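Local coordinates for photosystem II assembly protein Ycf48 (Thermosynechococcus elongatus, PDB 5OJ5) that binds the C-terminal extension of the D1 protein and probably acts early in photosystem II assembly and in the replacement of photodamaged D1, at residues T54-H68 with L71-G85. Numbering follows the deposited sequence. Where two conformers were deposited one is given.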
loop_
_atom_site.group_PDB
_atom_site.type_symbol
_atom_site.label_atom_id
_atom_site.label_comp_id
_atom_site.label_asym_id
_atom_site.label_seq_id
_atom_site.Cartn_x
_atom_site.Cartn_y
_atom_site.Cartn_z
ATOM N N THR A 54 -5.035 7.595 -18.064
ATOM C CA THR A 54 -6.207 6.868 -17.615
ATOM C C THR A 54 -6.950 7.756 -16.637
ATOM O O THR A 54 -6.363 8.673 -16.061
ATOM C CB THR A 54 -5.852 5.544 -16.929
ATOM O OG1 THR A 54 -7.071 4.831 -16.697
ATOM C CG2 THR A 54 -5.134 5.753 -15.580
ATOM N N THR A 55 -8.227 7.444 -16.395
ATOM C CA THR A 55 -8.926 7.986 -15.235
ATOM C C THR A 55 -9.288 6.892 -14.247
ATOM O O THR A 55 -9.996 7.170 -13.269
ATOM C CB THR A 55 -10.171 8.797 -15.619
ATOM O OG1 THR A 55 -11.140 7.914 -16.203
ATOM C CG2 THR A 55 -9.821 9.910 -16.586
ATOM N N ALA A 56 -8.780 5.666 -14.447
ATOM C CA ALA A 56 -9.005 4.606 -13.480
ATOM C C ALA A 56 -8.148 4.808 -12.231
ATOM O O ALA A 56 -7.020 5.285 -12.294
ATOM C CB ALA A 56 -8.612 3.262 -14.106
ATOM N N THR A 57 -8.700 4.415 -11.093
ATOM C CA THR A 57 -7.925 4.432 -9.856
ATOM C C THR A 57 -6.791 3.411 -9.870
ATOM O O THR A 57 -7.006 2.238 -10.171
ATOM C CB THR A 57 -8.867 4.100 -8.705
ATOM O OG1 THR A 57 -9.917 5.092 -8.659
ATOM C CG2 THR A 57 -8.164 4.026 -7.353
ATOM N N ILE A 58 -5.594 3.880 -9.551
ATOM C CA ILE A 58 -4.422 3.033 -9.402
ATOM C C ILE A 58 -4.337 2.512 -7.971
ATOM O O ILE A 58 -4.513 3.274 -7.018
ATOM C CB ILE A 58 -3.159 3.798 -9.830
ATOM C CG1 ILE A 58 -3.292 4.315 -11.277
ATOM C CG2 ILE A 58 -1.925 2.924 -9.663
ATOM C CD1 ILE A 58 -3.822 3.289 -12.269
ATOM N N LEU A 59 -4.028 1.225 -7.829
ATOM C CA LEU A 59 -4.031 0.565 -6.533
ATOM C C LEU A 59 -2.673 0.128 -6.035
ATOM O O LEU A 59 -2.495 -0.015 -4.821
ATOM C CB LEU A 59 -4.996 -0.608 -6.551
ATOM C CG LEU A 59 -6.453 -0.211 -6.834
ATOM C CD1 LEU A 59 -7.301 -1.478 -6.945
ATOM C CD2 LEU A 59 -6.975 0.693 -5.713
ATOM N N ASP A 60 -1.715 -0.153 -6.913
ATOM C CA ASP A 60 -0.420 -0.641 -6.445
ATOM C C ASP A 60 0.631 -0.413 -7.516
ATOM O O ASP A 60 0.321 -0.185 -8.696
ATOM C CB ASP A 60 -0.505 -2.110 -6.022
ATOM C CG ASP A 60 0.601 -2.516 -5.056
ATOM O OD1 ASP A 60 1.263 -1.628 -4.433
ATOM O OD2 ASP A 60 0.780 -3.742 -4.915
ATOM N N MET A 61 1.900 -0.528 -7.109
ATOM C CA MET A 61 3.049 -0.281 -7.966
ATOM C C MET A 61 4.220 -1.095 -7.445
ATOM O O MET A 61 4.399 -1.198 -6.243
ATOM C CB MET A 61 3.336 1.227 -7.993
ATOM C CG MET A 61 4.512 1.660 -8.855
ATOM S SD MET A 61 4.961 3.400 -8.702
ATOM C CE MET A 61 3.481 4.207 -9.268
ATOM N N SER A 62 5.049 -1.604 -8.358
ATOM C CA SER A 62 6.263 -2.327 -7.975
ATOM C C SER A 62 7.310 -2.185 -9.061
ATOM O O SER A 62 6.969 -2.141 -10.256
ATOM C CB SER A 62 5.931 -3.801 -7.703
ATOM O OG SER A 62 7.054 -4.506 -7.194
ATOM N N PHE A 63 8.575 -2.114 -8.657
ATOM C CA PHE A 63 9.678 -1.941 -9.572
ATOM C C PHE A 63 10.541 -3.201 -9.680
ATOM O O PHE A 63 10.842 -3.876 -8.686
ATOM C CB PHE A 63 10.540 -0.739 -9.171
ATOM C CG PHE A 63 9.986 0.564 -9.681
ATOM C CD1 PHE A 63 10.464 1.144 -10.854
ATOM C CD2 PHE A 63 8.955 1.187 -9.035
ATOM C CE1 PHE A 63 9.914 2.310 -11.357
ATOM C CE2 PHE A 63 8.395 2.375 -9.558
ATOM C CZ PHE A 63 8.876 2.913 -10.719
ATOM N N ILE A 64 10.980 -3.480 -10.901
ATOM C CA ILE A 64 12.014 -4.476 -11.161
ATOM C C ILE A 64 13.371 -3.960 -10.720
ATOM O O ILE A 64 14.156 -4.669 -10.092
ATOM C CB ILE A 64 12.023 -4.781 -12.667
ATOM C CG1 ILE A 64 10.728 -5.500 -13.041
ATOM C CG2 ILE A 64 13.261 -5.607 -13.050
ATOM C CD1 ILE A 64 10.156 -5.306 -14.363
ATOM N N ASP A 65 13.670 -2.727 -11.095
ATOM C CA ASP A 65 14.936 -2.083 -10.789
ATOM C C ASP A 65 14.633 -0.591 -10.673
ATOM O O ASP A 65 13.474 -0.185 -10.565
ATOM C CB ASP A 65 16.007 -2.467 -11.808
ATOM C CG ASP A 65 15.653 -2.057 -13.220
ATOM O OD1 ASP A 65 14.978 -1.054 -13.428
ATOM O OD2 ASP A 65 16.128 -2.694 -14.164
ATOM N N ARG A 66 15.663 0.243 -10.643
ATOM C CA ARG A 66 15.416 1.656 -10.415
ATOM C C ARG A 66 14.570 2.288 -11.535
ATOM O O ARG A 66 13.860 3.269 -11.305
ATOM C CB ARG A 66 16.777 2.368 -10.339
ATOM C CG ARG A 66 16.736 3.882 -10.447
ATOM C CD ARG A 66 17.961 4.504 -9.823
ATOM N NE ARG A 66 17.798 5.923 -9.497
ATOM C CZ ARG A 66 17.389 6.405 -8.317
ATOM N NH1 ARG A 66 17.042 5.598 -7.312
ATOM N NH2 ARG A 66 17.320 7.719 -8.149
ATOM N N HIS A 67 14.668 1.782 -12.753
ATOM C CA HIS A 67 14.017 2.432 -13.887
ATOM C C HIS A 67 12.770 1.750 -14.398
ATOM O O HIS A 67 11.878 2.419 -14.943
ATOM C CB HIS A 67 15.020 2.544 -15.028
ATOM C CG HIS A 67 16.182 3.376 -14.647
ATOM N ND1 HIS A 67 16.153 4.754 -14.633
ATOM C CD2 HIS A 67 17.387 3.026 -14.162
ATOM C CE1 HIS A 67 17.317 5.219 -14.209
ATOM N NE2 HIS A 67 18.095 4.186 -13.926
ATOM N N HIS A 68 12.695 0.439 -14.239
ATOM C CA HIS A 68 11.666 -0.360 -14.895
ATOM C C HIS A 68 10.666 -0.827 -13.847
ATOM O O HIS A 68 11.044 -1.504 -12.894
ATOM C CB HIS A 68 12.334 -1.561 -15.559
ATOM C CG HIS A 68 11.429 -2.364 -16.442
ATOM N ND1 HIS A 68 11.777 -3.622 -16.898
ATOM C CD2 HIS A 68 10.232 -2.071 -17.007
ATOM C CE1 HIS A 68 10.824 -4.075 -17.699
ATOM N NE2 HIS A 68 9.867 -3.157 -17.767
ATOM N N LEU A 71 2.564 -0.541 -12.673
ATOM C CA LEU A 71 1.472 -0.180 -11.784
ATOM C C LEU A 71 0.196 -0.860 -12.269
ATOM O O LEU A 71 0.070 -1.235 -13.450
ATOM C CB LEU A 71 1.321 1.328 -11.630
ATOM C CG LEU A 71 0.988 2.184 -12.866
ATOM C CD1 LEU A 71 -0.499 2.049 -13.265
ATOM C CD2 LEU A 71 1.341 3.644 -12.618
ATOM N N VAL A 72 -0.735 -1.036 -11.327
ATOM C CA VAL A 72 -1.970 -1.752 -11.599
ATOM C C VAL A 72 -3.126 -1.051 -10.902
ATOM O O VAL A 72 -2.944 -0.360 -9.887
ATOM C CB VAL A 72 -1.926 -3.236 -11.157
ATOM C CG1 VAL A 72 -0.810 -3.969 -11.858
ATOM C CG2 VAL A 72 -1.791 -3.371 -9.637
ATOM N N GLY A 73 -4.346 -1.294 -11.396
ATOM C CA GLY A 73 -5.514 -0.776 -10.703
ATOM C C GLY A 73 -6.805 -1.316 -11.231
ATOM O O GLY A 73 -6.903 -2.435 -11.753
ATOM N N VAL A 74 -7.822 -0.462 -11.101
ATOM C CA VAL A 74 -9.210 -0.789 -11.423
ATOM C C VAL A 74 -9.364 -0.981 -12.929
ATOM O O VAL A 74 -8.605 -0.413 -13.721
ATOM C CB VAL A 74 -10.079 0.365 -10.872
ATOM C CG1 VAL A 74 -11.523 0.277 -11.287
ATOM C CG2 VAL A 74 -10.006 0.373 -9.335
ATOM N N ASN A 75 -10.364 -1.790 -13.331
ATOM C CA ASN A 75 -10.642 -2.054 -14.738
ATOM C C ASN A 75 -9.453 -2.645 -15.460
ATOM O O ASN A 75 -9.148 -2.284 -16.600
ATOM C CB ASN A 75 -11.190 -0.823 -15.418
ATOM C CG ASN A 75 -12.500 -0.380 -14.811
ATOM O OD1 ASN A 75 -12.794 0.801 -14.815
ATOM N ND2 ASN A 75 -13.291 -1.329 -14.259
ATOM N N ALA A 76 -8.783 -3.570 -14.769
ATOM C CA ALA A 76 -7.666 -4.312 -15.345
ATOM C C ALA A 76 -6.588 -3.377 -15.839
ATOM O O ALA A 76 -5.883 -3.695 -16.793
ATOM C CB ALA A 76 -8.136 -5.316 -16.409
ATOM N N THR A 77 -6.414 -2.252 -15.154
ATOM C CA THR A 77 -5.385 -1.297 -15.572
ATOM C C THR A 77 -3.996 -1.811 -15.255
ATOM O O THR A 77 -3.719 -2.238 -14.131
ATOM C CB THR A 77 -5.604 0.071 -14.917
ATOM O OG1 THR A 77 -6.837 0.597 -15.426
ATOM C CG2 THR A 77 -4.487 1.060 -15.220
ATOM N N LEU A 78 -3.102 -1.699 -16.228
ATOM C CA LEU A 78 -1.726 -2.156 -16.133
ATOM C C LEU A 78 -0.895 -1.157 -16.915
ATOM O O LEU A 78 -1.204 -0.888 -18.091
ATOM C CB LEU A 78 -1.654 -3.520 -16.798
ATOM C CG LEU A 78 -0.322 -4.230 -16.802
ATOM C CD1 LEU A 78 0.209 -4.491 -15.380
ATOM C CD2 LEU A 78 -0.377 -5.557 -17.558
ATOM N N MET A 79 0.155 -0.576 -16.310
ATOM C CA MET A 79 1.040 0.321 -17.052
ATOM C C MET A 79 2.479 0.046 -16.693
ATOM O O MET A 79 2.788 -0.389 -15.567
ATOM C CB MET A 79 0.748 1.793 -16.798
ATOM C CG MET A 79 -0.698 2.176 -17.016
ATOM S SD MET A 79 -0.843 3.968 -17.130
ATOM C CE MET A 79 -2.591 4.156 -17.321
ATOM N N GLU A 80 3.368 0.331 -17.637
ATOM C CA GLU A 80 4.787 0.047 -17.522
ATOM C C GLU A 80 5.568 1.348 -17.663
ATOM O O GLU A 80 5.273 2.162 -18.540
ATOM C CB GLU A 80 5.196 -0.910 -18.657
ATOM C CG GLU A 80 6.639 -1.356 -18.657
ATOM C CD GLU A 80 6.950 -2.346 -19.758
ATOM O OE1 GLU A 80 6.192 -2.417 -20.747
ATOM O OE2 GLU A 80 7.974 -3.071 -19.627
ATOM N N THR A 81 6.624 1.513 -16.852
ATOM C CA THR A 81 7.586 2.605 -17.013
ATOM C C THR A 81 8.964 2.011 -17.258
ATOM O O THR A 81 9.314 0.952 -16.706
ATOM C CB THR A 81 7.609 3.516 -15.750
ATOM O OG1 THR A 81 8.459 4.634 -16.031
ATOM C CG2 THR A 81 8.122 2.829 -14.498
ATOM N N ARG A 82 9.772 2.757 -18.021
ATOM C CA ARG A 82 11.177 2.457 -18.212
ATOM C C ARG A 82 12.072 3.596 -17.781
ATOM O O ARG A 82 13.302 3.482 -17.921
ATOM C CB ARG A 82 11.448 2.137 -19.686
ATOM C CG ARG A 82 10.650 1.051 -20.206
ATOM C CD ARG A 82 11.311 -0.193 -20.031
ATOM N NE ARG A 82 10.606 -1.161 -20.868
ATOM C CZ ARG A 82 11.111 -2.325 -21.183
ATOM N NH1 ARG A 82 12.308 -2.606 -20.721
ATOM N NH2 ARG A 82 10.420 -3.182 -21.920
ATOM N N ASP A 83 11.512 4.676 -17.248
ATOM C CA ASP A 83 12.279 5.858 -16.882
ATOM C C ASP A 83 12.086 6.227 -15.417
ATOM O O ASP A 83 12.157 7.401 -15.038
ATOM C CB ASP A 83 11.979 7.017 -17.835
ATOM C CG ASP A 83 10.549 7.486 -17.783
ATOM O OD1 ASP A 83 9.750 7.036 -16.919
ATOM O OD2 ASP A 83 10.186 8.348 -18.622
ATOM N N GLY A 84 11.872 5.220 -14.576
ATOM C CA GLY A 84 11.774 5.490 -13.153
ATOM C C GLY A 84 10.437 6.018 -12.720
ATOM O O GLY A 84 10.310 6.489 -11.580
ATOM N N GLY A 85 9.434 5.962 -13.589
ATOM C CA GLY A 85 8.093 6.415 -13.264
ATOM C C GLY A 85 7.793 7.839 -13.657
ATOM O O GLY A 85 6.768 8.377 -13.222
HETATM O O HOH W 1 -7.016 2.306 -17.535
#
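The carbonyl oxygen of V72 is gripped by two successive amides of the facing strand, L59 N at 2.8 Å in the carbonyl plane and D60 N at 3.2 Å tilted out of it. This is a classic beta bulge, with L59 and D60 both set opposite V72. V72 N returns a bond to D60 O, and on the far side of the bulge V74 N donates to T57 O at 3.0 Å. The carboxylate of D60 leads away from V72 to the next blade, where OD2 accepts from V105 N. Strands 58-63, 69-73 and 77-81 are the first three of a four-stranded antiparallel meander, one blade of the seven-bladed beta-propeller; strand 101-108 of the next blade packs against L59, D60 and V72, whereas I58 and M61 meet strand 325-329. On that side L71, its CG wedged between backbone N and carbonyl carbon (chi1 62°), directs CD1 to I58 CD1 (3.7 Å) and CD2 to M61 CE. I58 CD1 also reaches T77 CG2, and one water joins the hydroxyls of T54 and T77. At the other end H68 holds its ring CG anti to the backbone N (chi1 -171°), and NE2 donates to the anti lone pair of E80 OE2 at 2.7 Å, ring and carboxylate nearly coplanar. The guanidinium of R82 stacks on one ring face, planes 4° apart, while I64 CD1 sits over the opposite face, fixing the ring's tilt. Q129 and R91 also hold the E80 carboxylate, which probably favours its charged form. Nearby, G84 N closes on a lone pair of H67 O at 2.8 Å.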